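Long-range contact in putative yopH targeting protein (Yersinia pestis, PDB 4GF3), which probably acts as a type III secretion chaperone of the CesT family, binding the effector YopH and targeting it for export: residues I43-L57 / L83-I97. Residues are numbered along the deposited sequence; the frame is centred on the assembly and turned at random.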
loop_
_atom_site.group_PDB
_atom_site.type_symbol
_atom_site.label_atom_id
_atom_site.label_comp_id
_atom_site.label_asym_id
_atom_site.label_seq_id
_atom_site.Cartn_x
_atom_site.Cartn_y
_atom_site.Cartn_z
ATOM N N ILE A 43 -3.203 4.637 -10.947
ATOM C CA ILE A 43 -3.981 3.663 -11.694
ATOM C C ILE A 43 -4.852 4.214 -12.779
ATOM O O ILE A 43 -5.231 3.477 -13.700
ATOM C CB ILE A 43 -4.779 2.777 -10.791
ATOM C CG1 ILE A 43 -5.804 3.558 -9.951
ATOM C CG2 ILE A 43 -3.856 1.979 -9.929
ATOM C CD1 ILE A 43 -6.895 2.607 -9.642
ATOM N N ASN A 44 -5.152 5.507 -12.671
ATOM C CA ASN A 44 -5.847 6.257 -13.655
ATOM C C ASN A 44 -5.460 7.695 -13.399
ATOM O O ASN A 44 -4.608 7.985 -12.534
ATOM C CB ASN A 44 -7.356 5.970 -13.655
ATOM C CG ASN A 44 -8.042 6.334 -12.355
ATOM O OD1 ASN A 44 -7.595 7.251 -11.639
ATOM N ND2 ASN A 44 -9.102 5.561 -11.997
ATOM N N GLU A 45 -6.009 8.596 -14.185
ATOM C CA GLU A 45 -5.715 10.010 -14.072
ATOM C C GLU A 45 -5.876 10.576 -12.626
ATOM O O GLU A 45 -5.115 11.464 -12.256
ATOM C CB GLU A 45 -6.658 10.801 -15.000
ATOM C CG GLU A 45 -6.410 12.309 -15.096
ATOM C CD GLU A 45 -7.645 13.096 -15.540
ATOM O OE1 GLU A 45 -8.692 12.438 -15.847
ATOM O OE2 GLU A 45 -7.577 14.383 -15.572
ATOM N N LYS A 46 -6.880 10.120 -11.883
ATOM C CA LYS A 46 -7.287 10.725 -10.589
ATOM C C LYS A 46 -6.934 9.932 -9.317
ATOM O O LYS A 46 -7.026 10.460 -8.196
ATOM C CB LYS A 46 -8.800 10.917 -10.585
ATOM C CG LYS A 46 -9.281 11.959 -11.549
ATOM C CD LYS A 46 -9.117 13.380 -11.046
ATOM C CE LYS A 46 -9.207 14.420 -12.169
ATOM N NZ LYS A 46 -8.506 15.681 -11.797
ATOM N N GLU A 47 -6.486 8.685 -9.482
ATOM C CA GLU A 47 -6.427 7.740 -8.372
ATOM C C GLU A 47 -5.116 7.015 -8.308
ATOM O O GLU A 47 -4.468 6.742 -9.338
ATOM C CB GLU A 47 -7.557 6.742 -8.419
ATOM C CG GLU A 47 -8.928 7.357 -8.363
ATOM C CD GLU A 47 -9.999 6.265 -8.535
ATOM O OE1 GLU A 47 -10.410 5.945 -9.657
ATOM O OE2 GLU A 47 -10.382 5.665 -7.562
ATOM N N LEU A 48 -4.723 6.673 -7.102
ATOM C CA LEU A 48 -3.608 5.777 -6.917
ATOM C C LEU A 48 -3.999 4.597 -6.070
ATOM O O LEU A 48 -5.058 4.563 -5.441
ATOM C CB LEU A 48 -2.376 6.461 -6.310
ATOM C CG LEU A 48 -2.446 6.691 -4.753
ATOM C CD1 LEU A 48 -1.041 6.755 -4.154
ATOM C CD2 LEU A 48 -3.235 7.930 -4.385
ATOM N N VAL A 49 -3.124 3.614 -6.072
ATOM C CA VAL A 49 -3.261 2.485 -5.146
ATOM C C VAL A 49 -2.023 2.270 -4.348
ATOM O O VAL A 49 -0.899 2.583 -4.786
ATOM C CB VAL A 49 -3.570 1.155 -5.836
ATOM C CG1 VAL A 49 -4.967 1.179 -6.458
ATOM C CG2 VAL A 49 -2.480 0.847 -6.888
ATOM N N ALA A 50 -2.244 1.724 -3.152
ATOM C CA ALA A 50 -1.221 1.224 -2.283
ATOM C C ALA A 50 -1.588 -0.218 -1.981
ATOM O O ALA A 50 -2.766 -0.564 -1.711
ATOM C CB ALA A 50 -1.160 2.034 -1.013
ATOM N N PHE A 51 -0.631 -1.096 -2.141
ATOM C CA PHE A 51 -0.946 -2.545 -2.032
ATOM C C PHE A 51 0.247 -3.388 -1.652
ATOM O O PHE A 51 1.413 -2.992 -1.896
ATOM C CB PHE A 51 -1.624 -3.087 -3.326
ATOM C CG PHE A 51 -0.730 -3.159 -4.515
ATOM C CD1 PHE A 51 -0.031 -4.348 -4.822
ATOM C CD2 PHE A 51 -0.563 -2.060 -5.335
ATOM C CE1 PHE A 51 0.790 -4.417 -5.912
ATOM C CE2 PHE A 51 0.225 -2.153 -6.464
ATOM C CZ PHE A 51 0.897 -3.330 -6.754
ATOM N N MET A 52 -0.041 -4.560 -1.086
ATOM C CA MET A 52 0.992 -5.503 -0.658
ATOM C C MET A 52 0.498 -6.951 -0.792
ATOM O O MET A 52 -0.723 -7.252 -0.630
ATOM C CB MET A 52 1.458 -5.197 0.766
ATOM C CG MET A 52 0.474 -5.422 1.872
ATOM S SD MET A 52 1.277 -5.237 3.459
ATOM C CE MET A 52 2.211 -6.753 3.629
ATOM N N ARG A 53 1.434 -7.841 -1.080
ATOM C CA ARG A 53 1.180 -9.271 -0.975
ATOM C C ARG A 53 1.479 -9.678 0.461
ATOM O O ARG A 53 2.560 -9.411 1.013
ATOM C CB ARG A 53 2.015 -10.084 -1.971
ATOM C CG ARG A 53 1.739 -11.617 -2.010
ATOM C CD ARG A 53 2.293 -12.217 -3.310
ATOM N NE ARG A 53 2.160 -13.685 -3.471
ATOM C CZ ARG A 53 3.063 -14.575 -3.064
ATOM N NH1 ARG A 53 4.147 -14.171 -2.404
ATOM N NH2 ARG A 53 2.879 -15.889 -3.277
ATOM N N ALA A 54 0.512 -10.338 1.067
ATOM C CA ALA A 54 0.693 -10.905 2.374
ATOM C C ALA A 54 0.787 -12.461 2.290
ATOM O O ALA A 54 1.113 -13.032 1.209
ATOM C CB ALA A 54 -0.437 -10.419 3.272
ATOM N N GLY A 55 0.435 -13.148 3.379
ATOM C CA GLY A 55 0.634 -14.611 3.488
ATOM C C GLY A 55 -0.482 -15.425 2.875
ATOM O O GLY A 55 -1.508 -14.882 2.413
ATOM N N ILE A 56 -0.264 -16.721 2.809
ATOM C CA ILE A 56 -1.244 -17.650 2.259
ATOM C C ILE A 56 -2.518 -17.681 3.124
ATOM O O ILE A 56 -2.453 -17.518 4.343
ATOM C CB ILE A 56 -0.647 -19.060 2.072
ATOM C CG1 ILE A 56 -1.583 -19.874 1.179
ATOM C CG2 ILE A 56 -0.398 -19.752 3.415
ATOM C CD1 ILE A 56 -1.006 -21.135 0.611
ATOM N N LEU A 57 -3.690 -17.891 2.511
ATOM C CA LEU A 57 -4.888 -17.987 3.324
ATOM C C LEU A 57 -4.817 -19.116 4.308
ATOM O O LEU A 57 -4.361 -20.202 3.984
ATOM C CB LEU A 57 -6.166 -18.085 2.488
ATOM C CG LEU A 57 -6.569 -19.384 1.858
ATOM C CD1 LEU A 57 -7.441 -20.233 2.787
ATOM C CD2 LEU A 57 -7.298 -19.100 0.560
ATOM N N LEU A 83 -7.569 -12.302 -3.351
ATOM C CA LEU A 83 -6.644 -13.427 -3.373
ATOM C C LEU A 83 -5.979 -13.527 -4.706
ATOM O O LEU A 83 -6.627 -13.471 -5.779
ATOM C CB LEU A 83 -7.349 -14.762 -3.102
ATOM C CG LEU A 83 -7.940 -14.936 -1.717
ATOM C CD1 LEU A 83 -8.832 -16.154 -1.759
ATOM C CD2 LEU A 83 -6.871 -15.126 -0.663
ATOM N N ASP A 84 -4.700 -13.782 -4.643
ATOM C CA ASP A 84 -3.976 -14.137 -5.827
ATOM C C ASP A 84 -4.075 -15.595 -6.192
ATOM O O ASP A 84 -4.764 -16.414 -5.548
ATOM C CB ASP A 84 -2.560 -13.596 -5.760
ATOM C CG ASP A 84 -1.606 -14.489 -4.985
ATOM O OD1 ASP A 84 -1.920 -15.632 -4.583
ATOM O OD2 ASP A 84 -0.547 -13.956 -4.713
ATOM N N LYS A 85 -3.435 -15.956 -7.291
ATOM C CA LYS A 85 -3.681 -17.272 -7.885
ATOM C C LYS A 85 -3.155 -18.414 -7.022
ATOM O O LYS A 85 -3.452 -19.612 -7.271
ATOM C CB LYS A 85 -3.029 -17.359 -9.257
ATOM C CG LYS A 85 -1.529 -17.257 -9.215
ATOM C CD LYS A 85 -0.930 -17.708 -10.542
ATOM C CE LYS A 85 0.342 -16.916 -10.814
ATOM N NZ LYS A 85 0.617 -16.877 -12.277
ATOM N N ASP A 86 -2.348 -18.027 -6.031
ATOM C CA ASP A 86 -1.770 -18.970 -5.122
ATOM C C ASP A 86 -2.342 -18.899 -3.697
ATOM O O ASP A 86 -1.783 -19.444 -2.763
ATOM C CB ASP A 86 -0.277 -18.787 -5.201
ATOM C CG ASP A 86 0.255 -19.225 -6.592
ATOM O OD1 ASP A 86 -0.243 -20.275 -7.102
ATOM O OD2 ASP A 86 1.123 -18.508 -7.165
ATOM N N ASP A 87 -3.493 -18.268 -3.586
ATOM C CA ASP A 87 -4.237 -18.189 -2.347
ATOM C C ASP A 87 -3.496 -17.271 -1.327
ATOM O O ASP A 87 -3.781 -17.353 -0.130
ATOM C CB ASP A 87 -4.499 -19.582 -1.752
ATOM C CG ASP A 87 -5.357 -20.481 -2.672
ATOM O OD1 ASP A 87 -5.939 -19.976 -3.665
ATOM O OD2 ASP A 87 -5.483 -21.671 -2.379
ATOM N N HIS A 88 -2.565 -16.449 -1.803
ATOM C CA HIS A 88 -2.055 -15.348 -0.967
ATOM C C HIS A 88 -2.973 -14.172 -1.007
ATOM O O HIS A 88 -3.504 -13.757 -2.060
ATOM C CB HIS A 88 -0.659 -14.870 -1.335
ATOM C CG HIS A 88 0.415 -15.823 -0.934
ATOM N ND1 HIS A 88 1.534 -15.446 -0.220
ATOM C CD2 HIS A 88 0.524 -17.148 -1.141
ATOM C CE1 HIS A 88 2.307 -16.500 -0.041
ATOM N NE2 HIS A 88 1.702 -17.555 -0.567
ATOM N N TRP A 89 -3.097 -13.579 0.162
ATOM C CA TRP A 89 -3.821 -12.349 0.304
ATOM C C TRP A 89 -3.079 -11.218 -0.386
ATOM O O TRP A 89 -1.854 -11.083 -0.269
ATOM C CB TRP A 89 -4.018 -12.010 1.767
ATOM C CG TRP A 89 -4.987 -12.936 2.432
ATOM C CD1 TRP A 89 -4.743 -13.875 3.422
ATOM C CD2 TRP A 89 -6.390 -12.964 2.193
ATOM N NE1 TRP A 89 -5.915 -14.471 3.800
ATOM C CE2 TRP A 89 -6.942 -13.927 3.067
ATOM C CE3 TRP A 89 -7.225 -12.250 1.353
ATOM C CZ2 TRP A 89 -8.316 -14.222 3.082
ATOM C CZ3 TRP A 89 -8.600 -12.561 1.358
ATOM C CH2 TRP A 89 -9.114 -13.513 2.241
ATOM N N LEU A 90 -3.850 -10.422 -1.095
ATOM C CA LEU A 90 -3.361 -9.196 -1.704
ATOM C C LEU A 90 -4.207 -8.073 -1.105
ATOM O O LEU A 90 -5.415 -7.971 -1.384
ATOM C CB LEU A 90 -3.547 -9.252 -3.214
ATOM C CG LEU A 90 -2.725 -8.251 -4.064
ATOM C CD1 LEU A 90 -2.769 -8.691 -5.514
ATOM C CD2 LEU A 90 -3.191 -6.808 -3.928
ATOM N N LEU A 91 -3.552 -7.220 -0.318
ATOM C CA LEU A 91 -4.200 -6.196 0.505
ATOM C C LEU A 91 -4.000 -4.862 -0.190
ATOM O O LEU A 91 -2.884 -4.558 -0.711
ATOM C CB LEU A 91 -3.591 -6.182 1.887
ATOM C CG LEU A 91 -3.506 -7.506 2.648
ATOM C CD1 LEU A 91 -2.873 -7.251 4.003
ATOM C CD2 LEU A 91 -4.878 -8.128 2.722
ATOM N N TRP A 92 -5.053 -4.049 -0.280
ATOM C CA TRP A 92 -4.964 -2.915 -1.135
ATOM C C TRP A 92 -5.929 -1.793 -0.709
ATOM O O TRP A 92 -6.947 -1.981 -0.000
ATOM C CB TRP A 92 -5.180 -3.259 -2.626
ATOM C CG TRP A 92 -6.561 -3.808 -2.941
ATOM C CD1 TRP A 92 -6.912 -5.136 -2.996
ATOM C CD2 TRP A 92 -7.738 -3.071 -3.352
ATOM N NE1 TRP A 92 -8.194 -5.271 -3.452
ATOM C CE2 TRP A 92 -8.762 -4.030 -3.581
ATOM C CE3 TRP A 92 -8.056 -1.685 -3.463
ATOM C CZ2 TRP A 92 -10.054 -3.657 -3.978
ATOM C CZ3 TRP A 92 -9.336 -1.320 -3.813
ATOM C CH2 TRP A 92 -10.312 -2.307 -4.092
ATOM N N SER A 93 -5.529 -0.594 -1.057
ATOM C CA SER A 93 -6.418 0.573 -0.872
ATOM C C SER A 93 -6.304 1.455 -2.111
ATOM O O SER A 93 -5.214 1.598 -2.726
ATOM C CB SER A 93 -6.093 1.411 0.389
ATOM O OG SER A 93 -7.115 2.379 0.609
ATOM N N GLN A 94 -7.439 2.039 -2.487
ATOM C CA GLN A 94 -7.554 2.871 -3.674
ATOM C C GLN A 94 -8.020 4.263 -3.262
ATOM O O GLN A 94 -8.997 4.378 -2.574
ATOM C CB GLN A 94 -8.518 2.214 -4.697
ATOM C CG GLN A 94 -8.619 2.976 -6.023
ATOM C CD GLN A 94 -9.273 2.119 -7.139
ATOM O OE1 GLN A 94 -9.161 0.869 -7.175
ATOM N NE2 GLN A 94 -9.901 2.796 -8.066
ATOM N N LEU A 95 -7.285 5.278 -3.664
ATOM C CA LEU A 95 -7.411 6.632 -3.168
ATOM C C LEU A 95 -7.346 7.675 -4.305
ATOM O O LEU A 95 -6.617 7.555 -5.274
ATOM C CB LEU A 95 -6.262 6.945 -2.197
ATOM C CG LEU A 95 -6.122 5.997 -0.989
ATOM C CD1 LEU A 95 -4.858 5.157 -1.105
ATOM C CD2 LEU A 95 -6.201 6.782 0.316
ATOM N N ASN A 96 -8.024 8.773 -4.070
ATOM C CA ASN A 96 -7.969 9.898 -4.883
ATOM C C ASN A 96 -6.728 10.707 -4.576
ATOM O O ASN A 96 -6.502 11.129 -3.434
ATOM C CB ASN A 96 -9.233 10.740 -4.649
ATOM C CG ASN A 96 -9.283 11.938 -5.492
ATOM O OD1 ASN A 96 -8.688 12.968 -5.171
ATOM N ND2 ASN A 96 -10.109 11.863 -6.594
ATOM N N ILE A 97 -5.961 10.995 -5.628
ATOM C CA ILE A 97 -4.663 11.696 -5.498
ATOM C C ILE A 97 -4.852 13.057 -4.858
ATOM O O ILE A 97 -4.096 13.465 -3.967
ATOM C CB ILE A 97 -3.977 11.843 -6.870
ATOM C CG1 ILE A 97 -3.494 10.464 -7.368
ATOM C CG2 ILE A 97 -2.772 12.815 -6.822
ATOM C CD1 ILE A 97 -3.238 10.410 -8.843
HETATM O O HOH W 1 -7.195 13.206 -7.893
#
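Two inner strands of the antiparallel sheet in this CesT-family chaperone, 47-56 and 88-96, pair along their length, with a beta bulge between R53 and I56, beside which the side chains of R53 and H88 stack. Before the bulge, L48, A50 and M52 exchange backbone hydrogen bonds in both directions with L95, S93 and L91. At the bulge the imidazole of H88 replaces a backbone donor: ND1 gives its hydrogen to A54 O at 2.8 Å, with that oxygen 21° out of the ring plane. W89 N then bonds to G55 O. The guanidinium of R53 lies flat on one face of the H88 ring, centres 3.6 Å apart and planes at 6°, while I56 N covers the opposite face. R53 is extended, CG anti to the backbone N (chi1 -176°), which carries NE to D84 OD2 at 3.0 Å in a salt bridge lying in the guanidinium plane. An arginine suits this place, its flat face stacking while its edge binds a carboxylate. D84 OD1 accepts D86 N, an Asx turn, and H88 N from opposite faces of its carboxylate, bracing the type I turn 84-87. At the far end Q94, long enough to reach diagonally, donates a hydrogen from NE2 to E47 OE2 at 3.0 Å from above the carboxylate plane, and I43 CD1 touches its amide nitrogen at 3.4 Å. N44 ND2 holds the other oxygen, E47 OE1, at 2.7 Å. Apolar L48 CD2 rests against L95 CB at 3.9 Å and I97 CG1. L48, A50, M52, L91, S93 and L95 share one face; M52, A54, L91 and L95 touch helix 102-118, while W89 packs on helix 60-68 and bonds to Q62 through NE1. V49, F51, R53 and L90 on the other face meet a chain of another protein. Strand 36-42 borders 47-56, and strand 80-83 borders 88-96.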